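Local coordinates for phage-like element PBSX protein XepA (Bacillus subtilis subsp. subtilis str. 168, PDB 6I56) that is of unknown function, does not seem to take part in host cell lysis, and assembles from five copies of its chain, at residues A46-T51 and L128-F133; E79-I84 and R122-N127. All coordinates share one frame; numbering follows the deposited sequence.

Contact 1 (A46-T51 and L128-F133)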
ATOM      1  N   ALA B  46     -15.480 -43.134  -0.078  1.00 60.80           N
ATOM      2  CA  ALA B  46     -16.447 -44.057   0.559  1.00 62.60           C
ATOM      3  C   ALA B  46     -17.636 -43.259   1.104  1.00 63.44           C
ATOM      4  O   ALA B  46     -17.451 -42.451   2.011  1.00 67.69           O
ATOM      5  CB  ALA B  46     -15.784 -44.879   1.646  1.00 62.42           C
ATOM      6  N   ALA B  47     -18.820 -43.495   0.553  1.00 64.42           N
ATOM      7  CA  ALA B  47     -20.110 -42.912   0.992  1.00 64.57           C
ATOM      8  C   ALA B  47     -20.333 -43.248   2.467  1.00 63.95           C
ATOM      9  O   ALA B  47     -20.145 -44.408   2.830  1.00 60.37           O
ATOM     10  CB  ALA B  47     -21.227 -43.461   0.139  1.00 65.07           C
ATOM     11  N   LEU B  48     -20.686 -42.261   3.283  1.00 63.86           N
ATOM     12  CA  LEU B  48     -20.906 -42.432   4.745  1.00 65.23           C
ATOM     13  C   LEU B  48     -22.396 -42.609   5.025  1.00 67.52           C
ATOM     14  O   LEU B  48     -23.218 -41.937   4.364  1.00 69.26           O
ATOM     15  CB  LEU B  48     -20.391 -41.188   5.459  1.00 62.17           C
ATOM     16  CG  LEU B  48     -18.890 -40.965   5.317  1.00 61.29           C
ATOM     17  CD1 LEU B  48     -18.513 -39.537   5.676  1.00 60.09           C
ATOM     18  CD2 LEU B  48     -18.111 -41.951   6.165  1.00 59.39           C
ATOM     19  N   LYS B  49     -22.717 -43.444   6.006  1.00 71.76           N
ATOM     20  CA  LYS B  49     -24.079 -43.527   6.591  1.00 77.38           C
ATOM     21  C   LYS B  49     -24.407 -42.187   7.261  1.00 75.52           C
ATOM     22  O   LYS B  49     -23.467 -41.405   7.551  1.00 71.26           O
ATOM     23  CB  LYS B  49     -24.149 -44.622   7.657  1.00 79.89           C
ATOM     24  CG  LYS B  49     -23.751 -46.029   7.269  1.00 85.27           C
ATOM     25  CD  LYS B  49     -23.222 -46.740   8.529  1.00 90.43           C
ATOM     26  CE  LYS B  49     -22.669 -48.117   8.272  1.00 92.94           C
ATOM     27  NZ  LYS B  49     -23.705 -49.004   7.697  1.00 94.85           N
ATOM     28  N   ALA B  50     -25.691 -41.942   7.536  1.00 75.46           N
ATOM     29  CA  ALA B  50     -26.163 -40.799   8.349  1.00 75.31           C
ATOM     30  C   ALA B  50     -25.328 -40.739   9.629  1.00 73.55           C
ATOM     31  O   ALA B  50     -25.179 -41.778  10.260  1.00 74.28           O
ATOM     32  CB  ALA B  50     -27.636 -40.921   8.641  1.00 76.64           C
ATOM     33  N   THR B  51     -24.753 -39.565   9.926  1.00 71.89           N
ATOM     34  CA  THR B  51     -23.999 -39.219  11.163  1.00 68.48           C
ATOM     35  C   THR B  51     -22.641 -39.926  11.212  1.00 65.86           C
ATOM     36  O   THR B  51     -21.927 -39.674  12.161  1.00 62.29           O
ATOM     37  CB  THR B  51     -24.832 -39.496  12.419  1.00 71.58           C
ATOM     38  OG1 THR B  51     -24.693 -40.880  12.753  1.00 71.40           O
ATOM     39  CG2 THR B  51     -26.296 -39.123  12.243  1.00 74.03           C
ATOM     40  N   LEU B 128     -28.428 -37.543   6.547  1.00 74.85           N
ATOM     41  CA  LEU B 128     -28.791 -38.384   5.390  1.00 74.25           C
ATOM     42  C   LEU B 128     -27.566 -39.123   4.873  1.00 70.80           C
ATOM     43  O   LEU B 128     -26.512 -38.498   4.704  1.00 67.78           O
ATOM     44  CB  LEU B 128     -29.446 -37.507   4.320  1.00 75.22           C
ATOM     45  CG  LEU B 128     -30.801 -36.903   4.697  1.00 77.51           C
ATOM     46  CD1 LEU B 128     -31.278 -35.911   3.641  1.00 78.06           C
ATOM     47  CD2 LEU B 128     -31.815 -38.004   4.950  1.00 79.48           C
ATOM     48  N   GLN B 129     -27.731 -40.410   4.612  1.00 72.71           N
ATOM     49  CA  GLN B 129     -26.723 -41.267   3.962  1.00 74.85           C
ATOM     50  C   GLN B 129     -26.239 -40.642   2.648  1.00 71.78           C
ATOM     51  O   GLN B 129     -27.068 -40.245   1.828  1.00 71.89           O
ATOM     52  CB  GLN B 129     -27.289 -42.664   3.693  1.00 77.92           C
ATOM     53  CG  GLN B 129     -26.263 -43.609   3.084  1.00 80.72           C
ATOM     54  CD  GLN B 129     -26.394 -45.001   3.671  1.00 84.90           C
ATOM     55  OE1 GLN B 129     -26.356 -45.206   4.885  1.00 89.33           O
ATOM     56  NE2 GLN B 129     -26.579 -45.984   2.814  1.00 86.72           N
ATOM     57  N   GLN B 130     -24.932 -40.552   2.480  1.00 69.65           N
ATOM     58  CA  GLN B 130     -24.318 -40.099   1.205  1.00 69.94           C
ATOM     59  C   GLN B 130     -24.513 -41.209   0.182  1.00 70.86           C
ATOM     60  O   GLN B 130     -24.534 -42.366   0.582  1.00 71.04           O
ATOM     61  CB  GLN B 130     -22.828 -39.830   1.369  1.00 65.98           C
ATOM     62  CG  GLN B 130     -22.496 -38.794   2.432  1.00 65.00           C
ATOM     63  CD  GLN B 130     -20.996 -38.661   2.558  1.00 61.39           C
ATOM     64  OE1 GLN B 130     -20.274 -39.657   2.427  1.00 60.30           O
ATOM     65  NE2 GLN B 130     -20.534 -37.427   2.745  1.00 59.31           N
ATOM     66  N   SER B 131     -24.647 -40.859  -1.085  1.00 71.43           N
ATOM     67  CA  SER B 131     -24.467 -41.810  -2.201  1.00 73.06           C
ATOM     68  C   SER B 131     -23.269 -41.359  -3.036  1.00 70.44           C
ATOM     69  O   SER B 131     -22.766 -42.144  -3.827  1.00 71.23           O
ATOM     70  CB  SER B 131     -25.754 -41.956  -2.995  1.00 77.68           C
ATOM     71  OG  SER B 131     -25.969 -40.782  -3.754  1.00 81.55           O
ATOM     72  N   GLU B 132     -22.753 -40.148  -2.846  1.00 69.30           N
ATOM     73  CA  GLU B 132     -21.568 -39.661  -3.597  1.00 66.43           C
ATOM     74  C   GLU B 132     -20.732 -38.789  -2.641  1.00 61.97           C
ATOM     75  O   GLU B 132     -21.308 -37.910  -1.984  1.00 61.48           O
ATOM     76  CB  GLU B 132     -22.081 -38.971  -4.867  1.00 67.98           C
ATOM     77  CG  GLU B 132     -21.015 -38.188  -5.606  1.00 69.55           C
ATOM     78  CD  GLU B 132     -21.466 -37.497  -6.891  1.00 72.19           C
ATOM     79  OE1 GLU B 132     -22.700 -37.238  -7.015  1.00 75.45           O
ATOM     80  OE2 GLU B 132     -20.583 -37.158  -7.719  1.00 66.87           O
ATOM     81  N   PHE B 133     -19.430 -39.027  -2.533  1.00 58.18           N
ATOM     82  CA  PHE B 133     -18.542 -38.284  -1.604  1.00 54.99           C
ATOM     83  C   PHE B 133     -17.099 -38.402  -2.091  1.00 53.71           C
ATOM     84  O   PHE B 133     -16.680 -39.540  -2.383  1.00 53.52           O
ATOM     85  CB  PHE B 133     -18.696 -38.808  -0.184  1.00 56.25           C
ATOM     86  CG  PHE B 133     -17.775 -38.226   0.860  1.00 56.67           C
ATOM     87  CD1 PHE B 133     -17.560 -36.860   0.952  1.00 56.00           C
ATOM     88  CD2 PHE B 133     -17.148 -39.039   1.796  1.00 57.96           C
ATOM     89  CE1 PHE B 133     -16.741 -36.336   1.935  1.00 55.91           C
ATOM     90  CE2 PHE B 133     -16.319 -38.508   2.774  1.00 57.11           C
ATOM     91  CZ  PHE B 133     -16.122 -37.156   2.853  1.00 55.90           C
TER
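The CD2-CE2 side of the Phe-133 ring meets both Ala-46 and Leu-48. The carbonyl O of Ala-46 lies in the ring plane at the edge, 3.4 Å from CD2 of Phe-133, while CD1 of Leu-48 comes in obliquely, 3.8 Å from CE2 of that ring. Over one face sits NE2 of Gln-130, offset toward the rim, and the ring of Tyr-123 also meets Phe-133, their planes at about 45°. The amide of Gln-130 thus lies between the aromatic ring and the 46-51 backbone, its OE1 accepting the N-H of Leu-48 at 2.8 Å. That donor is tilted 29° from the carbonyl plane. The chain of Gln-130 runs extended beyond CG, which carries the amide alongside Leu-48, both side chains pointing the same way.

Apart from Phe-133, where strand 133-140 begins, both segments are irregular: 46-51 links strand 41-44 to strand 53-60, and the loop of 128-133 leads from strand 118-125 into strand 133-140, so two crossovers between the two four-stranded antiparallel sheets of this domain run beside each other. Their backbones are joined directly by the N-H of Gln-130, which bonds to the O of Leu-48 at 2.9 Å. Gln-130 therefore grips Leu-48 twice, once through its main chain and once through its side chain.

Farther along, the packing is more exposed. Gln-129 bends at chi2 (140°), bringing OE1 to 3.3 Å from CA of Lys-49, and the two side chains run side by side. Beyond Gln-130, Asp-77 OD1 accepts the backbone N-H groups of both Ser-131 and Glu-132.

Contact 2 (E79-I84 and R122-N127); sequences EGTLFI and RYVNGN
Thr-81 and Val-124 form an antiparallel hydrogen-bonded pair, as do Phe-83 and Arg-122, and each pair is closed by two backbone bonds, among them Phe-83 N to Arg-122 O at 2.8 Å. The strand axes run 4.7 Å apart at 169°. Packing is tight on the face of Gly-80, Leu-82 and Tyr-123. The ring of Tyr-123 lies along the neighbouring strand with the O of Thr-81 over one face. Its phenol oxygen sits against the glycine, OH of Tyr-123 being 3.3 Å from CA of Gly-80, while CD2 of the tyrosine packs 4.0 Å from CB of Leu-82. Ala-74 and Ala-76 of the other sheet also touch this buried tyrosine.

The face of Thr-81, Phe-83, Arg-122 and Val-124 is more open, all four being partly exposed. There the guanidinium of Arg-122 lies flat on Phe-83, planes 13° apart, in an off-centre cation-pi contact with CZ 4.3 Å from the ring centroid. A bend at chi3 (59°) turns the arginine end back over the phenylalanine, and a salt bridge from NE to Glu-85 probably steadies it. CG2 of Thr-81 lies over the opposite ring face, and CG2 of Val-124 approaches the edge, 3.8 Å from CE2 of Phe-83. Just past the end of strand 122-125, Gly-126 N donates to the O of Glu-79, 2.9 Å away.

Alternating buried and partly exposed residues on paired central strands, within a sheet ordered 53-60, 118-125, 80-87, 94-101 and packed against a second sheet, are characteristic of an antiparallel beta-sandwich.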
ATOM      1  N   GLU B  79     -25.355 -33.090   3.024  1.00 69.44           N
ATOM      2  CA  GLU B  79     -24.660 -32.077   3.844  1.00 70.29           C
ATOM      3  C   GLU B  79     -23.813 -32.762   4.919  1.00 68.33           C
ATOM      4  O   GLU B  79     -24.115 -33.882   5.356  1.00 67.59           O
ATOM      5  CB  GLU B  79     -25.734 -31.150   4.383  1.00 73.78           C
ATOM      6  CG  GLU B  79     -25.448 -30.418   5.677  1.00 77.02           C
ATOM      7  CD  GLU B  79     -26.754 -29.748   6.125  1.00 82.31           C
ATOM      8  OE1 GLU B  79     -27.832 -30.363   5.940  1.00 82.01           O
ATOM      9  OE2 GLU B  79     -26.723 -28.593   6.632  1.00 91.03           O
ATOM     10  N   GLY B  80     -22.740 -32.102   5.310  1.00 64.90           N
ATOM     11  CA  GLY B  80     -21.839 -32.583   6.376  1.00 62.48           C
ATOM     12  C   GLY B  80     -20.902 -31.477   6.788  1.00 58.40           C
ATOM     13  O   GLY B  80     -21.150 -30.360   6.377  1.00 57.03           O
ATOM     14  N   THR B  81     -19.869 -31.804   7.555  1.00 54.37           N
ATOM     15  CA  THR B  81     -18.904 -30.842   8.122  1.00 53.11           C
ATOM     16  C   THR B  81     -17.483 -31.391   7.952  1.00 51.83           C
ATOM     17  O   THR B  81     -17.258 -32.557   8.283  1.00 52.36           O
ATOM     18  CB  THR B  81     -19.235 -30.512   9.579  1.00 53.42           C
ATOM     19  OG1 THR B  81     -20.598 -30.087   9.598  1.00 54.60           O
ATOM     20  CG2 THR B  81     -18.366 -29.407  10.126  1.00 53.22           C
ATOM     21  N   LEU B  82     -16.602 -30.562   7.395  1.00 53.67           N
ATOM     22  CA  LEU B  82     -15.170 -30.876   7.216  1.00 51.44           C
ATOM     23  C   LEU B  82     -14.395 -30.120   8.300  1.00 51.21           C
ATOM     24  O   LEU B  82     -14.547 -28.888   8.408  1.00 53.19           O
ATOM     25  CB  LEU B  82     -14.716 -30.482   5.811  1.00 49.11           C
ATOM     26  CG  LEU B  82     -13.220 -30.651   5.572  1.00 46.22           C
ATOM     27  CD1 LEU B  82     -12.756 -32.079   5.856  1.00 45.85           C
ATOM     28  CD2 LEU B  82     -12.837 -30.216   4.182  1.00 45.26           C
ATOM     29  N   PHE B  83     -13.620 -30.863   9.076  1.00 51.19           N
ATOM     30  CA  PHE B  83     -12.738 -30.352  10.149  1.00 49.13           C
ATOM     31  C   PHE B  83     -11.285 -30.559   9.725  1.00 47.51           C
ATOM     32  O   PHE B  83     -10.910 -31.673   9.295  1.00 46.63           O
ATOM     33  CB  PHE B  83     -13.004 -31.097  11.458  1.00 51.19           C
ATOM     34  CG  PHE B  83     -14.389 -30.958  12.021  1.00 52.95           C
ATOM     35  CD1 PHE B  83     -14.738 -29.846  12.781  1.00 52.24           C
ATOM     36  CD2 PHE B  83     -15.336 -31.955  11.814  1.00 53.97           C
ATOM     37  CE1 PHE B  83     -15.999 -29.754  13.350  1.00 55.10           C
ATOM     38  CE2 PHE B  83     -16.613 -31.831  12.348  1.00 54.78           C
ATOM     39  CZ  PHE B  83     -16.941 -30.735  13.122  1.00 54.65           C
ATOM     40  N   ILE B  84     -10.483 -29.507   9.870  1.00 47.36           N
ATOM     41  CA  ILE B  84      -9.005 -29.590   9.777  1.00 46.55           C
ATOM     42  C   ILE B  84      -8.499 -29.553  11.211  1.00 45.39           C
ATOM     43  O   ILE B  84      -8.813 -28.575  11.929  1.00 43.77           O
ATOM     44  CB  ILE B  84      -8.412 -28.450   8.923  1.00 44.35           C
ATOM     45  CG1 ILE B  84      -9.005 -28.494   7.507  1.00 46.95           C
ATOM     46  CG2 ILE B  84      -6.895 -28.527   8.937  1.00 41.46           C
ATOM     47  CD1 ILE B  84      -8.398 -27.503   6.521  1.00 47.09           C
ATOM     48  N   ARG B 122     -11.067 -34.604   9.307  1.00 46.61           N
ATOM     49  CA  ARG B 122     -12.179 -35.400   9.848  1.00 48.37           C
ATOM     50  C   ARG B 122     -13.457 -34.860   9.211  1.00 50.15           C
ATOM     51  O   ARG B 122     -13.654 -33.657   9.243  1.00 52.08           O
ATOM     52  CB  ARG B 122     -12.187 -35.337  11.383  1.00 48.83           C
ATOM     53  CG  ARG B 122     -13.253 -36.191  12.052  1.00 48.69           C
ATOM     54  CD  ARG B 122     -13.029 -36.318  13.555  1.00 49.71           C
ATOM     55  NE  ARG B 122     -13.044 -34.999  14.140  1.00 49.38           N
ATOM     56  CZ  ARG B 122     -14.124 -34.366  14.565  1.00 50.41           C
ATOM     57  NH1 ARG B 122     -15.309 -34.946  14.524  1.00 52.95           N
ATOM     58  NH2 ARG B 122     -14.020 -33.125  15.013  1.00 49.60           N
ATOM     59  N   TYR B 123     -14.264 -35.733   8.610  1.00 53.79           N
ATOM     60  CA  TYR B 123     -15.525 -35.346   7.949  1.00 52.60           C
ATOM     61  C   TYR B 123     -16.676 -36.043   8.676  1.00 56.54           C
ATOM     62  O   TYR B 123     -16.668 -37.281   8.761  1.00 57.34           O
ATOM     63  CB  TYR B 123     -15.534 -35.738   6.476  1.00 52.86           C
ATOM     64  CG  TYR B 123     -16.715 -35.160   5.731  1.00 54.66           C
ATOM     65  CD1 TYR B 123     -17.961 -35.775   5.768  1.00 54.50           C
ATOM     66  CD2 TYR B 123     -16.594 -33.961   5.035  1.00 52.35           C
ATOM     67  CE1 TYR B 123     -19.048 -35.225   5.108  1.00 55.94           C
ATOM     68  CE2 TYR B 123     -17.667 -33.400   4.372  1.00 53.13           C
ATOM     69  CZ  TYR B 123     -18.901 -34.038   4.410  1.00 54.57           C
ATOM     70  OH  TYR B 123     -19.960 -33.477   3.770  1.00 53.07           O
ATOM     71  N   VAL B 124     -17.653 -35.285   9.162  1.00 57.62           N
ATOM     72  CA  VAL B 124     -18.834 -35.886   9.824  1.00 60.08           C
ATOM     73  C   VAL B 124     -20.029 -35.642   8.914  1.00 60.64           C
ATOM     74  O   VAL B 124     -20.403 -34.464   8.709  1.00 57.84           O
ATOM     75  CB  VAL B 124     -19.053 -35.394  11.271  1.00 63.68           C
ATOM     76  CG1 VAL B 124     -17.779 -35.569  12.108  1.00 59.70           C
ATOM     77  CG2 VAL B 124     -19.558 -33.960  11.340  1.00 66.47           C
ATOM     78  N   ASN B 125     -20.607 -36.743   8.409  1.00 61.22           N
ATOM     79  CA  ASN B 125     -21.812 -36.696   7.541  1.00 61.25           C
ATOM     80  C   ASN B 125     -22.991 -36.213   8.371  1.00 62.14           C
ATOM     81  O   ASN B 125     -23.027 -36.516   9.550  1.00 63.45           O
ATOM     82  CB  ASN B 125     -22.069 -38.040   6.867  1.00 62.35           C
ATOM     83  CG  ASN B 125     -23.214 -37.983   5.882  1.00 64.91           C
ATOM     84  OD1 ASN B 125     -23.441 -36.949   5.236  1.00 64.88           O
ATOM     85  ND2 ASN B 125     -23.947 -39.089   5.775  1.00 68.17           N
ATOM     86  N   GLY B 126     -23.936 -35.512   7.751  1.00 63.02           N
ATOM     87  CA  GLY B 126     -25.201 -35.093   8.386  1.00 66.07           C
ATOM     88  C   GLY B 126     -26.194 -36.237   8.460  1.00 70.01           C
ATOM     89  O   GLY B 126     -25.767 -37.415   8.433  1.00 69.09           O
ATOM     90  N   ASN B 127     -27.490 -35.920   8.523  1.00 75.04           N
ATOM     91  CA  ASN B 127     -28.529 -36.916   8.932  1.00 80.42           C
ATOM     92  C   ASN B 127     -28.999 -37.736   7.725  1.00 80.11           C
ATOM     93  O   ASN B 127     -29.903 -38.574   7.910  1.00 82.89           O
ATOM     94  CB  ASN B 127     -29.724 -36.414   9.747  1.00 85.82           C
ATOM     95  CG  ASN B 127     -29.941 -34.924   9.701  1.00 89.19           C
ATOM     96  OD1 ASN B 127     -29.797 -34.349   8.625  1.00 93.75           O
ATOM     97  ND2 ASN B 127     -30.214 -34.328  10.848  1.00 90.34           N
TER

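In the fold
Contacts 1 and 2 have centres 10 Å apart, and the chain runs on from strand 118-125 through Gly-126 and Asn-127 into Leu-128: Asn-127 closes contact 2 and Leu-128 opens contact 1. Asn-125 bridges them, its ND2 donating to the O of Lys-49 at 3.0 Å and also to the O of Leu-128, so one side-chain amide holds both loops of contact 1. A backbone bond from Thr-51 N to Gly-126 O, probable at 2.8 Å, adds a second tie. Leu-48 and Gln-130 also pack on Tyr-123, placing contact 1 at the margin of the sandwich and contact 2 within one of its sheets.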